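Local structure of thioesterase (Streptomyces coelicolor, 3QMW) at residues Val62-Arg67 with Arg182-Ala187; Gly107-Tyr112 with Arg186-Tyr191; Ser44-Trp49 with Phe240-Gly245. The protein probably hydrolyses thioester-linked intermediates of the prodiginine biosynthetic pathway, using an alpha/beta-hydrolase fold. All blocks are in the same frame, centred on the assembly; numbering follows the deposited sequence.

Overall arrangement
Contact 3 closes the longest loop of the three: residues 44-49, between strand 31-36 and helix 49-53, meet residues 240-245, between strand 230-235 and helix 246-258, and both other contacts are nested inside it. Next along the chain, residues 62-67, after strand 57-61, begin contact 1, and residues 107-112 of helix 106-120 begin contact 2. Both end around helix 178-189, sharing Arg186 and Ala187, and Leu64 of one packs on Leu110 of the other. Contacts 1 and 2 therefore tie helix 178-189 to the core of the alpha/beta-hydrolase fold, whereas contact 3, about 20 Å from contact 2 between centres, joins the loops after strands 31-36 and 230-235 across the chain's centre from it.

Contact 1 of 3, residues Val62-Arg67 with Arg182-Ala187; sequences VQLPGR and RADLRA
A first torsion of 69° places CG of Arg67 between its backbone N and carbonyl carbon, and a bend at chi3 (77°) then carries the guanidinium toward Asp184, whose own CG lies beside its backbone N. The result is a buried salt bridge in the alpha/beta-hydrolase fold, joining the loop after strand 57-61 to helix 178-189. The two side chains approach from opposite directions, with guanidinium and carboxylate nearly coplanar. Arg67 NH2 lies 2.8 Å from Asp184 OD2 and its N-H is directed to that oxygen's syn lone pair; a second bond, from NH1 to OD1, is less certain. Arginine fits because its flat, multi-donor guanidinium can meet the carboxylate edge-on and still offer NH2 to a second acceptor, Gly41 O; OD2 in turn accepts a bond from Gly40 N, so the buried pair is knitted to the loop after strand 31-36. Gly66 and Arg67 form a G1 beta bulge facing Arg70, where glycine tolerates a phi of 113° at which a CB would collide with the carbonyl oxygen before it. Leu64, itself packed on Trp11 of the second subunit, lends an apolar roof: its CB sits 3.4 Å above the Arg67 guanidinium plane, toward the rim.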
loop_
_atom_site.group_PDB
_atom_site.type_symbol
_atom_site.label_atom_id
_atom_site.label_comp_id
_atom_site.label_asym_id
_atom_site.label_seq_id
_atom_site.Cartn_x
_atom_site.Cartn_y
_atom_site.Cartn_z
ATOM N N VAL D 62 17.746 1.741 10.116
ATOM C CA VAL D 62 19.044 2.081 10.655
ATOM C C VAL D 62 18.902 2.422 12.134
ATOM O O VAL D 62 18.160 3.343 12.510
ATOM C CB VAL D 62 19.670 3.242 9.893
ATOM C CG1 VAL D 62 21.183 3.287 10.161
ATOM C CG2 VAL D 62 19.381 3.109 8.395
ATOM N N GLN D 63 19.584 1.644 12.971
ATOM C CA GLN D 63 19.640 1.908 14.411
ATOM C C GLN D 63 20.863 2.774 14.727
ATOM O O GLN D 63 22.006 2.325 14.606
ATOM C CB GLN D 63 19.709 0.607 15.205
ATOM C CG GLN D 63 19.499 0.813 16.687
ATOM C CD GLN D 63 18.036 0.767 17.094
ATOM O OE1 GLN D 63 17.256 1.699 16.817
ATOM N NE2 GLN D 63 17.660 -0.306 17.790
ATOM N N LEU D 64 20.606 4.018 15.115
ATOM C CA LEU D 64 21.672 4.934 15.483
ATOM C C LEU D 64 22.307 4.481 16.787
ATOM O O LEU D 64 21.716 3.676 17.515
ATOM C CB LEU D 64 21.134 6.362 15.617
ATOM C CG LEU D 64 20.586 7.012 14.342
ATOM C CD1 LEU D 64 20.790 8.490 14.404
ATOM C CD2 LEU D 64 21.216 6.472 13.071
ATOM N N PRO D 65 23.521 4.977 17.088
ATOM C CA PRO D 65 24.129 4.574 18.349
ATOM C C PRO D 65 23.494 5.325 19.503
ATOM O O PRO D 65 23.186 6.505 19.363
ATOM C CB PRO D 65 25.590 4.970 18.177
ATOM C CG PRO D 65 25.539 6.148 17.276
ATOM C CD PRO D 65 24.359 5.945 16.362
ATOM N N GLY D 66 23.302 4.627 20.621
ATOM C CA GLY D 66 22.703 5.201 21.829
ATOM C C GLY D 66 21.338 4.627 22.170
ATOM O O GLY D 66 20.614 5.194 22.988
ATOM N N ARG D 67 20.977 3.501 21.555
ATOM C CA ARG D 67 19.647 2.933 21.729
ATOM C C ARG D 67 19.650 1.496 21.294
ATOM O O ARG D 67 20.571 1.060 20.619
ATOM C CB ARG D 67 18.625 3.716 20.903
ATOM C CG ARG D 67 18.784 3.553 19.394
ATOM C CD ARG D 67 18.320 4.794 18.677
ATOM N NE ARG D 67 19.294 5.883 18.760
ATOM C CZ ARG D 67 19.034 7.157 18.469
ATOM N NH1 ARG D 67 20.001 8.068 18.586
ATOM N NH2 ARG D 67 17.812 7.537 18.081
ATOM N N ARG D 182 17.577 14.202 23.210
ATOM C CA ARG D 182 18.347 15.459 23.250
ATOM C C ARG D 182 19.488 15.462 22.237
ATOM O O ARG D 182 19.718 16.461 21.569
ATOM C CB ARG D 182 18.930 15.709 24.647
ATOM C CG ARG D 182 17.934 16.167 25.712
ATOM C CD ARG D 182 18.646 16.439 27.027
ATOM N NE ARG D 182 17.737 16.503 28.171
ATOM C CZ ARG D 182 16.958 17.543 28.473
ATOM N NH1 ARG D 182 16.936 18.635 27.711
ATOM N NH2 ARG D 182 16.177 17.493 29.544
ATOM N N ALA D 183 20.203 14.350 22.125
ATOM C CA ALA D 183 21.288 14.250 21.156
ATOM C C ALA D 183 20.755 14.199 19.715
ATOM O O ALA D 183 21.384 14.730 18.795
ATOM C CB ALA D 183 22.160 13.044 21.455
ATOM N N ASP D 184 19.597 13.569 19.515
ATOM C CA ASP D 184 18.933 13.594 18.203
ATOM C C ASP D 184 18.453 15.003 17.841
ATOM O O ASP D 184 18.667 15.462 16.724
ATOM C CB ASP D 184 17.732 12.632 18.160
ATOM C CG ASP D 184 18.130 11.166 17.988
ATOM O OD1 ASP D 184 19.316 10.858 17.728
ATOM O OD2 ASP D 184 17.231 10.305 18.116
ATOM N N LEU D 185 17.788 15.677 18.777
ATOM C CA LEU D 185 17.239 17.009 18.505
ATOM C C LEU D 185 18.315 18.080 18.287
ATOM O O LEU D 185 18.073 19.093 17.632
ATOM C CB LEU D 185 16.295 17.467 19.623
ATOM C CG LEU D 185 14.796 17.179 19.512
ATOM C CD1 LEU D 185 14.098 17.781 20.712
ATOM C CD2 LEU D 185 14.192 17.745 18.230
ATOM N N ARG D 186 19.495 17.864 18.849
ATOM C CA ARG D 186 20.566 18.844 18.754
ATOM C C ARG D 186 21.150 18.882 17.348
ATOM O O ARG D 186 21.536 19.939 16.859
ATOM C CB ARG D 186 21.669 18.542 19.774
ATOM C CG ARG D 186 22.912 19.382 19.556
ATOM C CD ARG D 186 23.682 19.653 20.820
ATOM N NE ARG D 186 25.028 20.097 20.481
ATOM C CZ ARG D 186 25.750 20.960 21.182
ATOM N NH1 ARG D 186 26.972 21.276 20.758
ATOM N NH2 ARG D 186 25.263 21.514 22.294
ATOM N N ALA D 187 21.215 17.729 16.695
ATOM C CA ALA D 187 21.659 17.694 15.314
ATOM C C ALA D 187 20.673 18.405 14.378
ATOM O O ALA D 187 21.023 18.695 13.246
ATOM C CB ALA D 187 21.874 16.277 14.872
#

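Contact 2 of 3, residues Gly107-Tyr112 with Arg186-Tyr191; sequences GALLAY and RACERY
Leu109 and Tyr191 form the centre of a buried, apolar helix-to-loop contact that joins helix 106-120, the helix that begins in the probable nucleophile elbow of the alpha/beta-hydrolase fold, to which Gly107 belongs, to the end of helix 178-189 and the turn beyond it. No hydrogen bond crosses between the two segments. Leu109 does most of the touching. With its CG anti to the backbone N (chi1 -173°), it spreads both methyls toward the partner: CD1 lies 3.5 Å above the plane of the Tyr191 ring, displaced toward the rim, in a CH-pi contact 4.0 Å from the ring centroid. CD2 meets the same ring 3.9 Å away at Tyr191 CD2 and also comes within 4.5 Å of Cys188 SG. A branched leucine suits this place because one side chain serves two neighbours, and a small cysteine lets the helix backbone approach.

One helical turn on, on the same side of helix 106-120, Tyr112 adds a minor contact, its CE2 4.0 Å from Tyr191 OH, with the two side chains roughly perpendicular. Each phenol finds a polar mate beyond the pair: Tyr191 OH is hydrogen-bonded to Glu113 OE2, and Tyr112 OH to Trp193 NE1. Met79 of helix 79-91 also packs on Tyr191. An alanine at Tyr191 is likely to cost Leu109 the ring face on which CD1 rests and to leave the Glu113 carboxylate without its hydroxyl mate.

The chemistry thus divides the work. Dispersion and CH-pi contact join the segments directly, while the tyrosine hydroxyls at the margin bond to residues just beyond them, probably limiting how far the Tyr191 ring can turn off Leu109.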
loop_
_atom_site.group_PDB
_atom_site.type_symbol
_atom_site.label_atom_id
_atom_site.label_comp_id
_atom_site.label_asym_id
_atom_site.label_seq_id
_atom_site.Cartn_x
_atom_site.Cartn_y
_atom_site.Cartn_z
ATOM N N GLY D 107 14.835 12.053 10.831
ATOM C CA GLY D 107 15.220 11.082 9.805
ATOM C C GLY D 107 15.206 11.634 8.386
ATOM O O GLY D 107 15.997 11.218 7.551
ATOM N N ALA D 108 14.291 12.555 8.106
ATOM C CA ALA D 108 14.218 13.219 6.802
ATOM C C ALA D 108 15.451 14.084 6.560
ATOM O O ALA D 108 16.143 13.942 5.543
ATOM C CB ALA D 108 12.986 14.086 6.730
ATOM N N LEU D 109 15.711 14.987 7.501
ATOM C CA LEU D 109 16.891 15.849 7.454
ATOM C C LEU D 109 18.141 14.991 7.325
ATOM O O LEU D 109 18.999 15.273 6.498
ATOM C CB LEU D 109 16.958 16.755 8.704
ATOM C CG LEU D 109 18.040 17.854 8.759
ATOM C CD1 LEU D 109 18.233 18.559 7.421
ATOM C CD2 LEU D 109 17.731 18.862 9.844
ATOM N N LEU D 110 18.199 13.916 8.113
ATOM C CA LEU D 110 19.337 12.990 8.102
ATOM C C LEU D 110 19.440 12.248 6.781
ATOM O O LEU D 110 20.543 12.045 6.284
ATOM C CB LEU D 110 19.249 12.003 9.271
ATOM C CG LEU D 110 20.138 10.746 9.252
ATOM C CD1 LEU D 110 21.578 11.009 8.813
ATOM C CD2 LEU D 110 20.115 10.118 10.624
ATOM N N ALA D 111 18.294 11.852 6.226
ATOM C CA ALA D 111 18.236 11.176 4.924
ATOM C C ALA D 111 18.886 12.014 3.814
ATOM O O ALA D 111 19.761 11.540 3.077
ATOM C CB ALA D 111 16.791 10.883 4.565
ATOM N N TYR D 112 18.442 13.265 3.721
ATOM C CA TYR D 112 18.959 14.234 2.756
ATOM C C TYR D 112 20.480 14.381 2.871
ATOM O O TYR D 112 21.205 14.252 1.881
ATOM C CB TYR D 112 18.236 15.573 2.973
ATOM C CG TYR D 112 18.828 16.776 2.277
ATOM C CD1 TYR D 112 19.054 16.778 0.901
ATOM C CD2 TYR D 112 19.131 17.933 2.994
ATOM C CE1 TYR D 112 19.588 17.898 0.262
ATOM C CE2 TYR D 112 19.660 19.045 2.369
ATOM C CZ TYR D 112 19.884 19.025 1.006
ATOM O OH TYR D 112 20.416 20.133 0.397
ATOM N N ARG D 186 19.495 17.864 18.849
ATOM C CA ARG D 186 20.566 18.844 18.754
ATOM C C ARG D 186 21.150 18.882 17.348
ATOM O O ARG D 186 21.536 19.939 16.859
ATOM C CB ARG D 186 21.669 18.542 19.774
ATOM C CG ARG D 186 22.912 19.382 19.556
ATOM C CD ARG D 186 23.682 19.653 20.820
ATOM N NE ARG D 186 25.028 20.097 20.481
ATOM C CZ ARG D 186 25.750 20.960 21.182
ATOM N NH1 ARG D 186 26.972 21.276 20.758
ATOM N NH2 ARG D 186 25.263 21.514 22.294
ATOM N N ALA D 187 21.215 17.729 16.695
ATOM C CA ALA D 187 21.659 17.694 15.314
ATOM C C ALA D 187 20.673 18.405 14.378
ATOM O O ALA D 187 21.023 18.695 13.246
ATOM C CB ALA D 187 21.874 16.277 14.872
ATOM N N CYS D 188 19.458 18.688 14.848
ATOM C CA CYS D 188 18.425 19.333 14.025
ATOM C C CYS D 188 18.318 20.836 14.232
ATOM O O CYS D 188 17.694 21.530 13.429
ATOM C CB CYS D 188 17.050 18.724 14.322
ATOM S SG CYS D 188 16.869 17.011 13.816
ATOM N N GLU D 189 18.898 21.334 15.316
ATOM C CA GLU D 189 18.715 22.732 15.710
ATOM C C GLU D 189 20.019 23.531 15.700
ATOM O O GLU D 189 19.996 24.762 15.666
ATOM C CB GLU D 189 18.047 22.765 17.081
ATOM C CG GLU D 189 16.709 22.003 17.104
ATOM C CD GLU D 189 16.128 21.822 18.502
ATOM O OE1 GLU D 189 16.895 21.828 19.486
ATOM O OE2 GLU D 189 14.893 21.676 18.626
ATOM N N ARG D 190 21.140 22.811 15.752
ATOM C CA ARG D 190 22.485 23.355 15.542
ATOM C C ARG D 190 22.881 23.194 14.077
ATOM O O ARG D 190 23.971 23.593 13.668
ATOM C CB ARG D 190 23.515 22.608 16.405
ATOM C CG ARG D 190 23.194 22.529 17.902
ATOM C CD ARG D 190 23.205 23.888 18.588
ATOM N NE ARG D 190 24.510 24.543 18.499
ATOM C CZ ARG D 190 24.766 25.784 18.910
ATOM N NH1 ARG D 190 23.809 26.535 19.461
ATOM N NH2 ARG D 190 25.992 26.284 18.773
ATOM N N TYR D 191 22.011 22.556 13.302
ATOM C CA TYR D 191 22.179 22.452 11.858
ATOM C C TYR D 191 21.807 23.787 11.254
ATOM O O TYR D 191 20.796 24.383 11.633
ATOM C CB TYR D 191 21.251 21.359 11.319
ATOM C CG TYR D 191 21.253 21.146 9.817
ATOM C CD1 TYR D 191 22.179 20.297 9.216
ATOM C CD2 TYR D 191 20.292 21.750 9.007
ATOM C CE1 TYR D 191 22.172 20.083 7.853
ATOM C CE2 TYR D 191 20.273 21.541 7.640
ATOM C CZ TYR D 191 21.215 20.707 7.069
ATOM O OH TYR D 191 21.184 20.499 5.713
#

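Contact 3 of 3, residues Ser44-Trp49 with Phe240-Gly245; sequences SAFRGW and FFLNGG
Leu242 wedges against Trp49 and Phe46, so that two loops of the alpha/beta-hydrolase fold meet here: the one after strand 31-36 and the one between strand 230-235 and helix 246-258, which also carries the probable triad histidine, His239. The 240-245 segment begins with Phe240 and Phe241, which turn to other partners; their rings meet Tyr38 and His104 edge-to-face. Phe240 O accepts a backbone bond from Asn243 N, closing a short 3-10 turn that presents Leu242 to the partner loop. Its chi1 of -168° swings CG out opposite the main-chain nitrogen, and the leucine divides its methyls. CD1 comes in at the edge of the indole, near its plane and 3.4 Å from Trp49 CZ2, the leucine running across the tryptophan side chain. CD2 stands 4.4 Å from Phe46 CE1, and Leu251 of helix 246-258 packs on the same leucine. At Asn243 the backbones draw near, 6.2 Å from its CA to Ala45 CA, an approach that the small side chain of Ala45 suits. Gly244 then leads to Gly245, whose positive phi of 118° is easily reached only without a side chain; it occupies the N-cap position of helix 246-258. Within the partner loop, Trp49 is gripped from a second direction, for the edge of Phe46 is set upon the indole face, its CD1 3.5 Å above the centre of the Trp49 ring.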
loop_
_atom_site.group_PDB
_atom_site.type_symbol
_atom_site.label_atom_id
_atom_site.label_comp_id
_atom_site.label_asym_id
_atom_site.label_seq_id
_atom_site.Cartn_x
_atom_site.Cartn_y
_atom_site.Cartn_z
ATOM N N SER D 44 12.206 0.165 15.853
ATOM C CA SER D 44 10.855 -0.349 16.070
ATOM C C SER D 44 9.770 0.506 15.374
ATOM O O SER D 44 8.699 -0.003 15.034
ATOM C CB SER D 44 10.572 -0.472 17.577
ATOM O OG SER D 44 10.706 0.781 18.215
ATOM N N ALA D 45 10.039 1.791 15.138
ATOM C CA ALA D 45 9.108 2.640 14.372
ATOM C C ALA D 45 8.760 2.047 12.988
ATOM O O ALA D 45 7.728 2.383 12.398
ATOM C CB ALA D 45 9.675 4.039 14.216
ATOM N N PHE D 46 9.635 1.184 12.479
ATOM C CA PHE D 46 9.426 0.497 11.213
ATOM C C PHE D 46 9.139 -0.976 11.416
ATOM O O PHE D 46 9.545 -1.808 10.603
ATOM C CB PHE D 46 10.670 0.619 10.344
ATOM C CG PHE D 46 11.121 2.018 10.147
ATOM C CD1 PHE D 46 10.346 2.895 9.409
ATOM C CD2 PHE D 46 12.309 2.459 10.691
ATOM C CE1 PHE D 46 10.737 4.190 9.215
ATOM C CE2 PHE D 46 12.717 3.747 10.506
ATOM C CZ PHE D 46 11.930 4.626 9.764
ATOM N N ARG D 47 8.446 -1.296 12.507
ATOM C CA ARG D 47 7.956 -2.647 12.744
ATOM C C ARG D 47 6.724 -2.844 11.867
ATOM O O ARG D 47 5.828 -2.003 11.838
ATOM C CB ARG D 47 7.593 -2.836 14.218
ATOM C CG ARG D 47 7.594 -4.275 14.715
ATOM C CD ARG D 47 7.257 -4.360 16.218
ATOM N NE ARG D 47 5.833 -4.137 16.526
ATOM C CZ ARG D 47 5.252 -2.952 16.776
ATOM N NH1 ARG D 47 5.941 -1.808 16.753
ATOM N NH2 ARG D 47 3.950 -2.907 17.053
ATOM N N GLY D 48 6.700 -3.946 11.131
ATOM C CA GLY D 48 5.564 -4.285 10.304
ATOM C C GLY D 48 5.708 -3.849 8.862
ATOM O O GLY D 48 4.965 -4.319 8.012
ATOM N N TRP D 49 6.651 -2.955 8.580
ATOM C CA TRP D 49 6.806 -2.405 7.241
ATOM C C TRP D 49 7.137 -3.457 6.196
ATOM O O TRP D 49 6.617 -3.388 5.089
ATOM C CB TRP D 49 7.885 -1.326 7.215
ATOM C CG TRP D 49 7.418 -0.008 7.694
ATOM C CD1 TRP D 49 6.589 0.234 8.741
ATOM C CD2 TRP D 49 7.784 1.264 7.167
ATOM N NE1 TRP D 49 6.390 1.577 8.889
ATOM C CE2 TRP D 49 7.113 2.238 7.934
ATOM C CE3 TRP D 49 8.605 1.679 6.111
ATOM C CZ2 TRP D 49 7.230 3.612 7.679
ATOM C CZ3 TRP D 49 8.723 3.042 5.855
ATOM C CH2 TRP D 49 8.039 3.991 6.637
ATOM N N PHE D 240 3.309 12.638 14.526
ATOM C CA PHE D 240 3.631 11.257 14.916
ATOM C C PHE D 240 2.716 10.168 14.319
ATOM O O PHE D 240 2.728 9.013 14.775
ATOM C CB PHE D 240 3.649 11.142 16.447
ATOM C CG PHE D 240 4.976 11.471 17.054
ATOM C CD1 PHE D 240 5.208 12.720 17.624
ATOM C CD2 PHE D 240 6.000 10.530 17.052
ATOM C CE1 PHE D 240 6.441 13.028 18.188
ATOM C CE2 PHE D 240 7.237 10.826 17.610
ATOM C CZ PHE D 240 7.459 12.080 18.178
ATOM N N PHE D 241 1.957 10.517 13.283
ATOM C CA PHE D 241 1.103 9.544 12.587
ATOM C C PHE D 241 1.798 8.184 12.334
ATOM O O PHE D 241 1.148 7.130 12.390
ATOM C CB PHE D 241 0.563 10.128 11.261
ATOM C CG PHE D 241 1.597 10.257 10.153
ATOM C CD1 PHE D 241 2.098 9.135 9.502
ATOM C CD2 PHE D 241 2.031 11.504 9.734
ATOM C CE1 PHE D 241 3.029 9.263 8.482
ATOM C CE2 PHE D 241 2.956 11.638 8.709
ATOM C CZ PHE D 241 3.456 10.523 8.086
ATOM N N LEU D 242 3.111 8.231 12.083
ATOM C CA LEU D 242 3.916 7.064 11.689
ATOM C C LEU D 242 3.803 5.861 12.624
ATOM O O LEU D 242 3.992 4.723 12.198
ATOM C CB LEU D 242 5.396 7.470 11.576
ATOM C CG LEU D 242 6.326 6.455 10.913
ATOM C CD1 LEU D 242 5.837 6.175 9.515
ATOM C CD2 LEU D 242 7.739 6.951 10.885
ATOM N N ASN D 243 3.514 6.113 13.894
ATOM C CA ASN D 243 3.403 5.042 14.876
ATOM C C ASN D 243 2.276 4.063 14.540
ATOM O O ASN D 243 2.467 2.852 14.616
ATOM C CB ASN D 243 3.195 5.624 16.280
ATOM C CG ASN D 243 4.299 6.596 16.685
ATOM O OD1 ASN D 243 5.485 6.377 16.396
ATOM N ND2 ASN D 243 3.909 7.677 17.358
ATOM N N GLY D 244 1.110 4.587 14.166
ATOM C CA GLY D 244 -0.035 3.749 13.829
ATOM C C GLY D 244 -1.208 4.571 13.329
ATOM O O GLY D 244 -1.268 5.791 13.558
ATOM N N GLY D 245 -2.129 3.916 12.628
ATOM C CA GLY D 245 -3.356 4.561 12.166
ATOM C C GLY D 245 -3.508 4.600 10.653
ATOM O O GLY D 245 -2.687 4.028 9.932
#